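Local coordinates for SusD family protein (Bacteroides uniformis, PDB 7KV1), which probably binds beta-glucans at the cell surface of this gut bacterium, as a SusD-type surface glycan-binding protein, at residues 101-106 / 509-514; 115-120 / 165-170; 432-437 / 452-457. One frame throughout, in Å; residues are numbered along the deposited sequence.

In the fold
Contacts 1 and 2 have centres about 18 Å apart and touch where Ile512 packs on Asn165; the centre of contact 3 lies about 35 Å from both, across the chain's centre from contact 2. Contact 1, partly buried, joins the N-terminal and C-terminal family regions through two loops and a backbone hydrogen bond. Contacts 2 and 3 are buried, each within one family region. Contact 2 sets a loop against helix 110-129 with aromatic rings and one short phenol bond, whereas in contact 3 the segments of helices 429-440 and 451-461 meet through aliphatic groups, with a Glu457-Arg438 salt bridge just beyond. Contacts 1 and 2 share the end of helix 138-162: Ile510 bonds the Tyr162 backbone, and contact 2 uses the following loop.

Contact 1. Residues 101-106 / 509-514; sequences YEANEN and YIPIAQ
Asn104 OD1 is gripped twice, by the backbone N of Asn106 at 2.8 Å and by the side-chain amide of Asn107. The first bond closes an Asx turn, with the N-H lying in the carbonyl plane on a lone pair. Just within this turn, in the loop after helix 93-99, the carbonyl of Glu105 faces the start of helix 514-519. There Gln514 N, in the first turn of that helix, donates to Glu105 O at 2.9 Å and 155°, approaching from above the carbonyl plane. Ala513, the N-cap residue, adds a weaker CA-H...O contact to the same oxygen, 3.5 Å from its CA.

The two loops run almost parallel here, their directions 10° apart. The Pro511 ring packs against the backbone of Asn104, its CB 3.5 Å from Asn104 C, while its CD meets Ala103 CB at 3.7 Å. Glu105 N is buried and has no partner in the model. Thr108 OG1 bonds Pro511 O, and Gln525 OE1 accepts from Ile512 N. Glu105 adopts the crowded first torsion, with CG between the backbone N and carbonyl carbon (chi1 68°). Its chain then bends and runs alongside Gln514, Glu105 CG lying 3.8 Å from Gln514 CB.

Contact 2. Residues 115-120 / 165-170; sequences VDYSGI and NVPFYL
The phenol of Tyr117 reaches across from helix 110-129 and ends in a very short hydrogen bond, Tyr117 OH to Pro167 O at 2.5 Å. The acceptor lies at the edge of the Tyr117 ring, near its plane, and the hydroxyl in turn sits in the plane of the Pro167 carbonyl, on a lone pair. Tyr117 reaches this point with CG anti to its own carbonyl carbon and beside the backbone N (chi1 -77°). Packing about the hydroxyl is tight: Pro167 CD is 3.2 Å from Tyr117 OH, and Val166 CB is 3.3 Å from the same oxygen. The pyrrolidine of Pro167 crosses the tyrosine at about a right angle.

Helix 110-129 is part of the mainly helical, TPR-related N-terminal part of a SusD-family protein, and the chain leaving helix 138-162 folds back over it. Trp113, a turn before Tyr117, packs on both Val166 and Pro167, and Leu159 of helix 138-162 touches Tyr117 and Ile120. Phe168 turns the other way, onto helix 185-201.

Tyr169 takes the crowded first torsion, CG between backbone N and carbonyl carbon (chi1 54°), which swings its ring back to the helix. The two tyrosine rings are almost parallel, 6° between planes, yet they do not stack; they meet rim to rim, with Tyr117 CE1 and Tyr169 CE1 3.7 Å apart. Tyr169 OH comes within 3.5 Å of Tyr117 CD1. Ile120 covers one face of the Tyr169 ring with its CG2 branch, which stands anti to the backbone N and lies 4.2 Å from Tyr169 CE2. The backbone carbonyl of Tyr169 accepts a hydrogen bond from Tyr156 OH.

Contact 3. Residues 432-437 / 452-457; sequences TWLNEV and DDVLTE
Helices 429-440 and 451-461 form a pair in the helical C-terminal region of the SusD family, running in roughly the same direction. Their axes cross at 27° and come no closer than 11.1 Å along these segments, a wide spacing that side chains must bridge. Leu434 does most of this. Its CG stands anti to the backbone N (chi1 -174°), which directs the side chain toward the other helix, and chi2 of 134° lies away from the usual staggered values. The CD1 methyl of Leu434 then lies 3.6 Å from Val454 CA and 3.7 Å from Val454 CG2. Leu434 CD1 is also 4.1 Å from Glu457 CB. It approaches the carbonyl of Asp453 as well, so a single methyl meets two successive turns of the second helix.

One turn on from Leu434, Val437 CG1 touches the aliphatic part of Glu457, at CG, 4.2 Å away. Glu457 begins with CG anti to the backbone N and bends at chi2, which leaves its methylenes against the first helix. The carboxylate of this buried residue is held by two arginines: OE1 forms a salt bridge with Arg438, next to Val437 on the first helix, and OE2 one with Arg353, which would be expected to keep the acid ionised. On the second helix Asp452 O accepts from both Thr456 N and Thr456 OG1, while Asp453 OD2 takes the backbone N of Thr450.

Leu446, from the connecting loop, packs on both Leu434 and Asp453 beside the pair. Trp433 and Val437 lean on Leu412 of helix 408-420, and Trp433 also reaches Lys258 and Ile261 of helix 250-262, while Leu455 packs on Glu417 of helix 408-420.

Contact 1. Residues 101-106 / 509-514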
ATOM      1  N   TYR A 101     -17.806   0.765   8.138  1.00 19.40           N
ATOM      2  CA  TYR A 101     -17.372   0.596   9.564  1.00 19.37           C
ATOM      3  C   TYR A 101     -18.333  -0.318  10.302  1.00 20.27           C
ATOM      4  O   TYR A 101     -18.577  -0.105  11.511  1.00 19.55           O
ATOM      5  CB  TYR A 101     -17.229   1.955  10.257  1.00 18.29           C
ATOM      6  CG  TYR A 101     -16.474   2.919   9.378  1.00 19.02           C
ATOM      7  CD1 TYR A 101     -15.271   2.554   8.781  1.00 17.11           C
ATOM      8  CD2 TYR A 101     -17.019   4.132   9.029  1.00 18.77           C
ATOM      9  CE1 TYR A 101     -14.599   3.402   7.921  1.00 16.28           C
ATOM     10  CE2 TYR A 101     -16.353   4.989   8.172  1.00 19.66           C
ATOM     11  CZ  TYR A 101     -15.138   4.631   7.618  1.00 18.04           C
ATOM     12  OH  TYR A 101     -14.564   5.486   6.710  1.00 17.10           O
ATOM     13  N   GLU A 102     -18.787  -1.360   9.601  1.00 22.04           N
ATOM     14  CA  GLU A 102     -19.774  -2.350  10.099  1.00 23.85           C
ATOM     15  C   GLU A 102     -19.271  -3.756   9.804  1.00 21.23           C
ATOM     16  O   GLU A 102     -20.112  -4.665   9.776  1.00 21.65           O
ATOM     17  CB  GLU A 102     -21.126  -2.206   9.411  1.00 26.83           C
ATOM     18  CG  GLU A 102     -21.864  -0.982   9.793  1.00 33.91           C
ATOM     19  CD  GLU A 102     -23.267  -0.977   9.206  1.00 40.58           C
ATOM     20  OE1 GLU A 102     -23.469  -1.701   8.196  1.00 35.86           O
ATOM     21  OE2 GLU A 102     -24.139  -0.219   9.761  1.00 44.59           O
ATOM     22  N   ALA A 103     -17.963  -3.945   9.642  1.00 19.47           N
ATOM     23  CA  ALA A 103     -17.373  -5.291   9.469  1.00 19.01           C
ATOM     24  C   ALA A 103     -17.666  -6.111  10.723  1.00 20.46           C
ATOM     25  O   ALA A 103     -17.938  -5.548  11.773  1.00 23.31           O
ATOM     26  CB  ALA A 103     -15.889  -5.196   9.191  1.00 19.48           C
ATOM     27  N   ASN A 104     -17.511  -7.411  10.627  1.00 22.32           N
ATOM     28  CA  ASN A 104     -17.661  -8.325  11.775  1.00 21.97           C
ATOM     29  C   ASN A 104     -16.792  -9.541  11.498  1.00 19.72           C
ATOM     30  O   ASN A 104     -16.124  -9.595  10.437  1.00 18.08           O
ATOM     31  CB  ASN A 104     -19.132  -8.672  12.058  1.00 20.53           C
ATOM     32  CG  ASN A 104     -19.852  -9.355  10.915  1.00 20.54           C
ATOM     33  OD1 ASN A 104     -19.345 -10.269  10.282  1.00 21.37           O
ATOM     34  ND2 ASN A 104     -21.072  -8.935  10.674  1.00 22.68           N
ATOM     35  N   GLU A 105     -16.833 -10.501  12.406  1.00 20.53           N
ATOM     36  CA  GLU A 105     -15.957 -11.698  12.346  1.00 22.37           C
ATOM     37  C   GLU A 105     -16.315 -12.546  11.127  1.00 21.79           C
ATOM     38  O   GLU A 105     -15.479 -13.371  10.750  1.00 20.80           O
ATOM     39  CB  GLU A 105     -16.051 -12.493  13.650  1.00 26.98           C
ATOM     40  CG  GLU A 105     -17.405 -13.157  13.884  1.00 29.10           C
ATOM     41  CD  GLU A 105     -18.463 -12.323  14.582  1.00 37.11           C
ATOM     42  OE1 GLU A 105     -18.377 -11.062  14.526  1.00 40.59           O
ATOM     43  OE2 GLU A 105     -19.375 -12.942  15.205  1.00 45.38           O
ATOM     44  N   ASN A 106     -17.467 -12.338  10.473  1.00 21.34           N
ATOM     45  CA  ASN A 106     -17.776 -13.111   9.235  1.00 22.74           C
ATOM     46  C   ASN A 106     -17.539 -12.247   7.979  1.00 23.48           C
ATOM     47  O   ASN A 106     -17.787 -12.745   6.854  1.00 23.69           O
ATOM     48  CB  ASN A 106     -19.197 -13.715   9.284  1.00 24.73           C
ATOM     49  CG  ASN A 106     -19.442 -14.582  10.506  1.00 26.96           C
ATOM     50  OD1 ASN A 106     -20.354 -14.334  11.283  1.00 30.10           O
ATOM     51  ND2 ASN A 106     -18.552 -15.500  10.788  1.00 27.10           N
ATOM     52  N   TYR A 509      -8.815  -0.984  14.105  1.00 17.49           N
ATOM     53  CA  TYR A 509      -8.375  -2.399  13.984  1.00 18.18           C
ATOM     54  C   TYR A 509      -9.593  -3.215  13.567  1.00 18.00           C
ATOM     55  O   TYR A 509     -10.551  -3.276  14.338  1.00 17.51           O
ATOM     56  CB  TYR A 509      -7.757  -2.881  15.299  1.00 18.84           C
ATOM     57  CG  TYR A 509      -6.697  -1.943  15.811  1.00 20.43           C
ATOM     58  CD1 TYR A 509      -5.557  -1.710  15.061  1.00 22.18           C
ATOM     59  CD2 TYR A 509      -6.838  -1.271  17.006  1.00 22.47           C
ATOM     60  CE1 TYR A 509      -4.571  -0.841  15.488  1.00 21.14           C
ATOM     61  CE2 TYR A 509      -5.874  -0.380  17.438  1.00 24.28           C
ATOM     62  CZ  TYR A 509      -4.724  -0.191  16.693  1.00 23.11           C
ATOM     63  OH  TYR A 509      -3.771   0.708  17.095  1.00 21.58           O
ATOM     64  N   ILE A 510      -9.580  -3.760  12.354  1.00 19.34           N
ATOM     65  CA  ILE A 510     -10.767  -4.469  11.801  1.00 19.01           C
ATOM     66  C   ILE A 510     -10.929  -5.806  12.531  1.00 19.01           C
ATOM     67  O   ILE A 510     -10.005  -6.329  13.149  1.00 17.75           O
ATOM     68  CB  ILE A 510     -10.648  -4.609  10.271  1.00 19.07           C
ATOM     69  CG1 ILE A 510      -9.545  -5.594   9.895  1.00 19.13           C
ATOM     70  CG2 ILE A 510     -10.444  -3.233   9.654  1.00 19.81           C
ATOM     71  CD1 ILE A 510      -9.431  -5.866   8.436  1.00 19.29           C
ATOM     72  N   PRO A 511     -12.125  -6.418  12.465  1.00 20.51           N
ATOM     73  CA  PRO A 511     -12.339  -7.737  13.075  1.00 19.67           C
ATOM     74  C   PRO A 511     -11.370  -8.829  12.576  1.00 18.03           C
ATOM     75  O   PRO A 511     -11.076  -8.917  11.395  1.00 18.58           O
ATOM     76  CB  PRO A 511     -13.791  -8.064  12.671  1.00 19.47           C
ATOM     77  CG  PRO A 511     -14.415  -6.703  12.456  1.00 20.13           C
ATOM     78  CD  PRO A 511     -13.314  -5.894  11.797  1.00 19.59           C
ATOM     79  N   ILE A 512     -10.948  -9.690  13.499  1.00 17.03           N
ATOM     80  CA  ILE A 512     -10.268 -10.979  13.196  1.00 18.41           C
ATOM     81  C   ILE A 512     -11.360 -11.950  12.724  1.00 20.06           C
ATOM     82  O   ILE A 512     -12.486 -11.921  13.304  1.00 19.61           O
ATOM     83  CB  ILE A 512      -9.507 -11.459  14.437  1.00 19.34           C
ATOM     84  CG1 ILE A 512      -8.446 -10.426  14.867  1.00 19.84           C
ATOM     85  CG2 ILE A 512      -8.887 -12.814  14.212  1.00 19.01           C
ATOM     86  CD1 ILE A 512      -7.836 -10.715  16.232  1.00 21.61           C
ATOM     87  N   ALA A 513     -11.058 -12.765  11.715  1.00 20.39           N
ATOM     88  CA  ALA A 513     -12.022 -13.703  11.099  1.00 21.75           C
ATOM     89  C   ALA A 513     -12.393 -14.791  12.113  1.00 24.63           C
ATOM     90  O   ALA A 513     -11.521 -15.278  12.848  1.00 22.68           O
ATOM     91  CB  ALA A 513     -11.486 -14.277   9.820  1.00 22.55           C
ATOM     92  N   GLN A 514     -13.673 -15.155  12.156  1.00 28.57           N
ATOM     93  CA  GLN A 514     -14.204 -16.123  13.153  1.00 29.00           C
ATOM     94  C   GLN A 514     -13.381 -17.421  13.106  1.00 28.59           C
ATOM     95  O   GLN A 514     -13.108 -17.967  14.172  1.00 27.95           O
ATOM     96  CB  GLN A 514     -15.692 -16.374  12.912  1.00 32.26           C
ATOM     97  CG  GLN A 514     -16.362 -17.053  14.101  1.00 38.82           C
ATOM     98  CD  GLN A 514     -17.729 -17.579  13.745  1.00 43.39           C
ATOM     99  OE1 GLN A 514     -17.873 -18.730  13.337  1.00 59.06           O
ATOM    100  NE2 GLN A 514     -18.732 -16.726  13.857  1.00 40.11           N
TER

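Contact 2. Residues 115-120 / 165-170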
ATOM      1  N   VAL A 115      -2.524 -14.775   4.009  1.00 22.05           N
ATOM      2  CA  VAL A 115      -1.383 -14.357   3.153  1.00 23.64           C
ATOM      3  C   VAL A 115      -0.199 -13.958   4.036  1.00 23.64           C
ATOM      4  O   VAL A 115       0.919 -14.475   3.843  1.00 24.51           O
ATOM      5  CB  VAL A 115      -1.790 -13.186   2.245  1.00 27.65           C
ATOM      6  CG1 VAL A 115      -0.576 -12.573   1.573  1.00 30.02           C
ATOM      7  CG2 VAL A 115      -2.834 -13.597   1.223  1.00 27.82           C
ATOM      8  N   ASP A 116      -0.416 -13.038   4.976  1.00 22.88           N
ATOM      9  CA  ASP A 116       0.698 -12.470   5.785  1.00 21.10           C
ATOM     10  C   ASP A 116       1.359 -13.575   6.621  1.00 21.35           C
ATOM     11  O   ASP A 116       2.601 -13.652   6.622  1.00 20.05           O
ATOM     12  CB  ASP A 116       0.232 -11.294   6.636  1.00 21.62           C
ATOM     13  CG  ASP A 116      -0.179 -10.077   5.821  1.00 22.36           C
ATOM     14  OD1 ASP A 116       0.329  -9.905   4.670  1.00 20.18           O
ATOM     15  OD2 ASP A 116      -1.027  -9.316   6.343  1.00 23.17           O
ATOM     16  N   TYR A 117       0.584 -14.413   7.325  1.00 21.52           N
ATOM     17  CA  TYR A 117       1.174 -15.502   8.147  1.00 23.39           C
ATOM     18  C   TYR A 117       1.832 -16.566   7.255  1.00 23.32           C
ATOM     19  O   TYR A 117       2.779 -17.217   7.728  1.00 24.96           O
ATOM     20  CB  TYR A 117       0.178 -16.052   9.183  1.00 21.90           C
ATOM     21  CG  TYR A 117       0.035 -15.129  10.360  1.00 21.22           C
ATOM     22  CD1 TYR A 117       1.084 -14.939  11.250  1.00 21.25           C
ATOM     23  CD2 TYR A 117      -1.133 -14.413  10.570  1.00 21.50           C
ATOM     24  CE1 TYR A 117       0.961 -14.084  12.339  1.00 20.83           C
ATOM     25  CE2 TYR A 117      -1.274 -13.561  11.651  1.00 20.55           C
ATOM     26  CZ  TYR A 117      -0.217 -13.372  12.526  1.00 20.52           C
ATOM     27  OH  TYR A 117      -0.365 -12.516  13.581  1.00 20.47           O
ATOM     28  N   SER A 118       1.347 -16.791   6.039  1.00 25.28           N
ATOM     29  CA  SER A 118       2.024 -17.677   5.070  1.00 24.57           C
ATOM     30  C   SER A 118       3.394 -17.095   4.704  1.00 24.63           C
ATOM     31  O   SER A 118       4.393 -17.815   4.748  1.00 23.16           O
ATOM     32  CB  SER A 118       1.170 -17.886   3.857  1.00 26.93           C
ATOM     33  OG  SER A 118      -0.024 -18.559   4.225  1.00 27.01           O
ATOM     34  N   GLY A 119       3.448 -15.806   4.384  1.00 25.23           N
ATOM     35  CA  GLY A 119       4.730 -15.114   4.182  1.00 23.71           C
ATOM     36  C   GLY A 119       5.644 -15.270   5.380  1.00 23.80           C
ATOM     37  O   GLY A 119       6.857 -15.617   5.210  1.00 25.28           O
ATOM     38  N   ILE A 120       5.119 -15.009   6.565  1.00 22.19           N
ATOM     39  CA  ILE A 120       5.937 -15.060   7.809  1.00 22.89           C
ATOM     40  C   ILE A 120       6.519 -16.478   7.983  1.00 22.79           C
ATOM     41  O   ILE A 120       7.747 -16.596   8.125  1.00 22.28           O
ATOM     42  CB  ILE A 120       5.121 -14.530   8.988  1.00 21.85           C
ATOM     43  CG1 ILE A 120       4.937 -13.020   8.865  1.00 21.95           C
ATOM     44  CG2 ILE A 120       5.770 -14.905  10.299  1.00 24.48           C
ATOM     45  CD1 ILE A 120       3.663 -12.540   9.508  1.00 23.46           C
ATOM     46  N   ASN A 165      -3.700  -6.090  16.831  1.00 19.59           N
ATOM     47  CA  ASN A 165      -3.487  -6.980  17.996  1.00 19.49           C
ATOM     48  C   ASN A 165      -3.350  -8.410  17.470  1.00 21.82           C
ATOM     49  O   ASN A 165      -4.371  -9.086  17.292  1.00 23.37           O
ATOM     50  CB  ASN A 165      -4.616  -6.806  19.021  1.00 18.50           C
ATOM     51  CG  ASN A 165      -4.839  -5.358  19.412  1.00 20.78           C
ATOM     52  OD1 ASN A 165      -3.981  -4.743  20.043  1.00 23.73           O
ATOM     53  ND2 ASN A 165      -6.000  -4.809  19.084  1.00 20.01           N
ATOM     54  N   VAL A 166      -2.140  -8.846  17.148  1.00 19.52           N
ATOM     55  CA  VAL A 166      -1.962 -10.087  16.358  1.00 19.98           C
ATOM     56  C   VAL A 166      -0.948 -11.004  17.034  1.00 20.73           C
ATOM     57  O   VAL A 166      -0.064 -10.540  17.741  1.00 19.63           O
ATOM     58  CB  VAL A 166      -1.545  -9.766  14.918  1.00 19.29           C
ATOM     59  CG1 VAL A 166      -2.618  -8.955  14.210  1.00 18.51           C
ATOM     60  CG2 VAL A 166      -0.179  -9.069  14.885  1.00 19.31           C
ATOM     61  N   PRO A 167      -1.079 -12.330  16.829  1.00 21.08           N
ATOM     62  CA  PRO A 167      -0.021 -13.290  17.150  1.00 21.45           C
ATOM     63  C   PRO A 167       1.322 -12.848  16.547  1.00 23.04           C
ATOM     64  O   PRO A 167       1.389 -12.457  15.377  1.00 20.89           O
ATOM     65  CB  PRO A 167      -0.488 -14.601  16.505  1.00 22.20           C
ATOM     66  CG  PRO A 167      -1.984 -14.453  16.491  1.00 24.84           C
ATOM     67  CD  PRO A 167      -2.230 -12.983  16.189  1.00 23.48           C
ATOM     68  N   PHE A 168       2.346 -12.869  17.381  1.00 23.58           N
ATOM     69  CA  PHE A 168       3.700 -12.412  17.024  1.00 26.50           C
ATOM     70  C   PHE A 168       4.702 -13.536  17.285  1.00 27.55           C
ATOM     71  O   PHE A 168       4.861 -13.924  18.448  1.00 26.52           O
ATOM     72  CB  PHE A 168       4.023 -11.118  17.779  1.00 26.91           C
ATOM     73  CG  PHE A 168       5.202 -10.441  17.145  1.00 28.42           C
ATOM     74  CD1 PHE A 168       6.484 -10.784  17.507  1.00 30.56           C
ATOM     75  CD2 PHE A 168       5.017  -9.612  16.054  1.00 32.80           C
ATOM     76  CE1 PHE A 168       7.572 -10.205  16.877  1.00 31.46           C
ATOM     77  CE2 PHE A 168       6.104  -9.052  15.421  1.00 32.15           C
ATOM     78  CZ  PHE A 168       7.374  -9.368  15.825  1.00 30.85           C
ATOM     79  N   TYR A 169       5.339 -14.051  16.235  1.00 28.52           N
ATOM     80  CA  TYR A 169       6.404 -15.077  16.359  1.00 30.47           C
ATOM     81  C   TYR A 169       7.500 -14.853  15.309  1.00 34.44           C
ATOM     82  O   TYR A 169       7.176 -14.573  14.118  1.00 31.72           O
ATOM     83  CB  TYR A 169       5.845 -16.494  16.228  1.00 30.40           C
ATOM     84  CG  TYR A 169       5.030 -16.820  15.005  1.00 31.67           C
ATOM     85  CD1 TYR A 169       3.707 -16.438  14.919  1.00 30.83           C
ATOM     86  CD2 TYR A 169       5.534 -17.645  14.008  1.00 33.20           C
ATOM     87  CE1 TYR A 169       2.908 -16.834  13.863  1.00 33.35           C
ATOM     88  CE2 TYR A 169       4.757 -18.038  12.931  1.00 33.09           C
ATOM     89  CZ  TYR A 169       3.438 -17.614  12.850  1.00 37.08           C
ATOM     90  OH  TYR A 169       2.630 -17.978  11.798  1.00 32.79           O
ATOM     91  N   LEU A 170       8.756 -15.043  15.720  1.00 33.46           N
ATOM     92  CA  LEU A 170       9.935 -14.975  14.812  1.00 34.84           C
ATOM     93  C   LEU A 170      10.565 -16.371  14.615  1.00 38.36           C
ATOM     94  O   LEU A 170      11.618 -16.440  13.964  1.00 34.61           O
ATOM     95  CB  LEU A 170      10.922 -13.969  15.402  1.00 34.20           C
ATOM     96  CG  LEU A 170      10.403 -12.544  15.561  1.00 34.42           C
ATOM     97  CD1 LEU A 170      11.488 -11.640  16.136  1.00 35.96           C
ATOM     98  CD2 LEU A 170       9.864 -11.971  14.245  1.00 33.85           C
TER

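Contact 3. Residues 432-437 / 452-457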
ATOM      1  N   THR A 432      11.245  22.970  -0.514  1.00 21.40           N
ATOM      2  CA  THR A 432      11.957  22.446  -1.712  1.00 21.27           C
ATOM      3  C   THR A 432      11.337  21.103  -2.161  1.00 20.33           C
ATOM      4  O   THR A 432      11.001  20.939  -3.347  1.00 18.94           O
ATOM      5  CB  THR A 432      13.441  22.270  -1.418  1.00 21.87           C
ATOM      6  OG1 THR A 432      13.913  23.552  -1.005  1.00 24.04           O
ATOM      7  CG2 THR A 432      14.192  21.751  -2.628  1.00 26.03           C
ATOM      8  N   TRP A 433      11.223  20.169  -1.227  1.00 19.90           N
ATOM      9  CA  TRP A 433      10.738  18.785  -1.488  1.00 20.74           C
ATOM     10  C   TRP A 433       9.275  18.767  -1.931  1.00 21.02           C
ATOM     11  O   TRP A 433       8.991  18.153  -2.998  1.00 20.54           O
ATOM     12  CB  TRP A 433      10.950  17.939  -0.239  1.00 19.86           C
ATOM     13  CG  TRP A 433      12.391  17.881   0.132  1.00 19.62           C
ATOM     14  CD1 TRP A 433      13.448  17.945  -0.715  1.00 19.27           C
ATOM     15  CD2 TRP A 433      12.927  17.676   1.443  1.00 20.22           C
ATOM     16  NE1 TRP A 433      14.615  17.822  -0.008  1.00 22.49           N
ATOM     17  CE2 TRP A 433      14.333  17.671   1.314  1.00 21.63           C
ATOM     18  CE3 TRP A 433      12.365  17.501   2.710  1.00 21.64           C
ATOM     19  CZ2 TRP A 433      15.182  17.484   2.401  1.00 20.97           C
ATOM     20  CZ3 TRP A 433      13.200  17.329   3.793  1.00 21.55           C
ATOM     21  CH2 TRP A 433      14.590  17.337   3.632  1.00 21.76           C
ATOM     22  N   LEU A 434       8.370  19.383  -1.169  1.00 21.06           N
ATOM     23  CA  LEU A 434       6.938  19.407  -1.569  1.00 20.76           C
ATOM     24  C   LEU A 434       6.807  20.078  -2.942  1.00 21.38           C
ATOM     25  O   LEU A 434       6.055  19.552  -3.788  1.00 18.66           O
ATOM     26  CB  LEU A 434       6.076  20.125  -0.526  1.00 23.07           C
ATOM     27  CG  LEU A 434       4.576  20.036  -0.824  1.00 27.00           C
ATOM     28  CD1 LEU A 434       3.805  19.670   0.431  1.00 30.16           C
ATOM     29  CD2 LEU A 434       4.056  21.331  -1.406  1.00 28.79           C
ATOM     30  N   ASN A 435       7.563  21.153  -3.207  1.00 20.19           N
ATOM     31  CA  ASN A 435       7.393  21.920  -4.470  1.00 22.93           C
ATOM     32  C   ASN A 435       7.913  21.110  -5.667  1.00 22.13           C
ATOM     33  O   ASN A 435       7.384  21.322  -6.777  1.00 21.88           O
ATOM     34  CB  ASN A 435       8.000  23.322  -4.392  1.00 22.02           C
ATOM     35  CG  ASN A 435       7.125  24.276  -3.610  1.00 24.01           C
ATOM     36  OD1 ASN A 435       5.958  23.963  -3.374  1.00 22.52           O
ATOM     37  ND2 ASN A 435       7.668  25.430  -3.209  1.00 22.04           N
ATOM     38  N   GLU A 436       8.889  20.223  -5.474  1.00 22.14           N
ATOM     39  CA  GLU A 436       9.389  19.302  -6.546  1.00 22.63           C
ATOM     40  C   GLU A 436       8.232  18.401  -7.019  1.00 20.99           C
ATOM     41  O   GLU A 436       8.102  18.189  -8.230  1.00 20.39           O
ATOM     42  CB  GLU A 436      10.550  18.490  -5.973  1.00 26.11           C
ATOM     43  CG  GLU A 436      11.510  17.828  -6.934  1.00 35.48           C
ATOM     44  CD  GLU A 436      12.860  17.509  -6.273  1.00 47.00           C
ATOM     45  OE1 GLU A 436      13.323  18.382  -5.445  1.00 50.72           O
ATOM     46  OE2 GLU A 436      13.456  16.369  -6.527  1.00 51.84           O
ATOM     47  N   VAL A 437       7.431  17.895  -6.081  1.00 19.39           N
ATOM     48  CA  VAL A 437       6.198  17.104  -6.364  1.00 19.12           C
ATOM     49  C   VAL A 437       5.164  18.009  -7.047  1.00 20.25           C
ATOM     50  O   VAL A 437       4.619  17.579  -8.067  1.00 20.51           O
ATOM     51  CB  VAL A 437       5.638  16.432  -5.094  1.00 19.40           C
ATOM     52  CG1 VAL A 437       4.353  15.671  -5.355  1.00 20.36           C
ATOM     53  CG2 VAL A 437       6.653  15.496  -4.446  1.00 19.80           C
ATOM     54  N   ASP A 452      -0.298  20.381   7.081  1.00 21.22           N
ATOM     55  CA  ASP A 452      -1.595  20.168   6.385  1.00 20.44           C
ATOM     56  C   ASP A 452      -1.419  20.206   4.864  1.00 21.32           C
ATOM     57  O   ASP A 452      -2.027  19.366   4.178  1.00 15.90           O
ATOM     58  CB  ASP A 452      -2.685  21.150   6.789  1.00 24.58           C
ATOM     59  CG  ASP A 452      -4.054  20.596   6.352  1.00 27.19           C
ATOM     60  OD1 ASP A 452      -4.414  19.442   6.728  1.00 24.72           O
ATOM     61  OD2 ASP A 452      -4.688  21.262   5.572  1.00 26.49           O
ATOM     62  N   ASP A 453      -0.574  21.101   4.345  1.00 19.69           N
ATOM     63  CA  ASP A 453      -0.260  21.136   2.894  1.00 19.70           C
ATOM     64  C   ASP A 453       0.303  19.773   2.460  1.00 18.47           C
ATOM     65  O   ASP A 453      -0.039  19.332   1.351  1.00 18.69           O
ATOM     66  CB  ASP A 453       0.754  22.234   2.545  1.00 21.38           C
ATOM     67  CG  ASP A 453       0.261  23.656   2.790  1.00 26.55           C
ATOM     68  OD1 ASP A 453      -0.956  23.888   2.564  1.00 25.51           O
ATOM     69  OD2 ASP A 453       1.109  24.540   3.208  1.00 26.71           O
ATOM     70  N   VAL A 454       1.219  19.191   3.239  1.00 17.11           N
ATOM     71  CA  VAL A 454       1.832  17.876   2.887  1.00 16.96           C
ATOM     72  C   VAL A 454       0.713  16.823   2.856  1.00 16.83           C
ATOM     73  O   VAL A 454       0.627  16.076   1.877  1.00 19.08           O
ATOM     74  CB  VAL A 454       2.972  17.483   3.828  1.00 16.99           C
ATOM     75  CG1 VAL A 454       3.617  16.170   3.395  1.00 17.22           C
ATOM     76  CG2 VAL A 454       3.999  18.592   3.942  1.00 19.52           C
ATOM     77  N   LEU A 455      -0.150  16.760   3.871  1.00 18.35           N
ATOM     78  CA  LEU A 455      -1.249  15.761   3.863  1.00 17.98           C
ATOM     79  C   LEU A 455      -2.139  15.974   2.632  1.00 19.23           C
ATOM     80  O   LEU A 455      -2.608  14.967   2.008  1.00 18.25           O
ATOM     81  CB  LEU A 455      -2.029  15.870   5.181  1.00 19.72           C
ATOM     82  CG  LEU A 455      -1.212  15.635   6.443  1.00 18.73           C
ATOM     83  CD1 LEU A 455      -2.109  15.773   7.641  1.00 19.84           C
ATOM     84  CD2 LEU A 455      -0.521  14.262   6.424  1.00 19.10           C
ATOM     85  N   THR A 456      -2.426  17.220   2.260  1.00 17.85           N
ATOM     86  CA  THR A 456      -3.260  17.481   1.056  1.00 18.98           C
ATOM     87  C   THR A 456      -2.531  16.970  -0.179  1.00 19.14           C
ATOM     88  O   THR A 456      -3.178  16.326  -1.023  1.00 23.64           O
ATOM     89  CB  THR A 456      -3.636  18.963   0.938  1.00 21.48           C
ATOM     90  OG1 THR A 456      -4.466  19.219   2.069  1.00 21.36           O
ATOM     91  CG2 THR A 456      -4.322  19.296  -0.375  1.00 19.91           C
ATOM     92  N   GLU A 457      -1.237  17.238  -0.293  1.00 18.43           N
ATOM     93  CA  GLU A 457      -0.436  16.808  -1.458  1.00 19.13           C
ATOM     94  C   GLU A 457      -0.400  15.275  -1.571  1.00 17.95           C
ATOM     95  O   GLU A 457      -0.515  14.754  -2.700  1.00 16.32           O
ATOM     96  CB  GLU A 457       0.967  17.402  -1.422  1.00 19.22           C
ATOM     97  CG  GLU A 457       1.574  17.505  -2.790  1.00 21.01           C
ATOM     98  CD  GLU A 457       0.880  18.488  -3.720  1.00 22.89           C
ATOM     99  OE1 GLU A 457       0.463  19.559  -3.226  1.00 22.36           O
ATOM    100  OE2 GLU A 457       0.773  18.171  -4.943  1.00 23.48           O
TER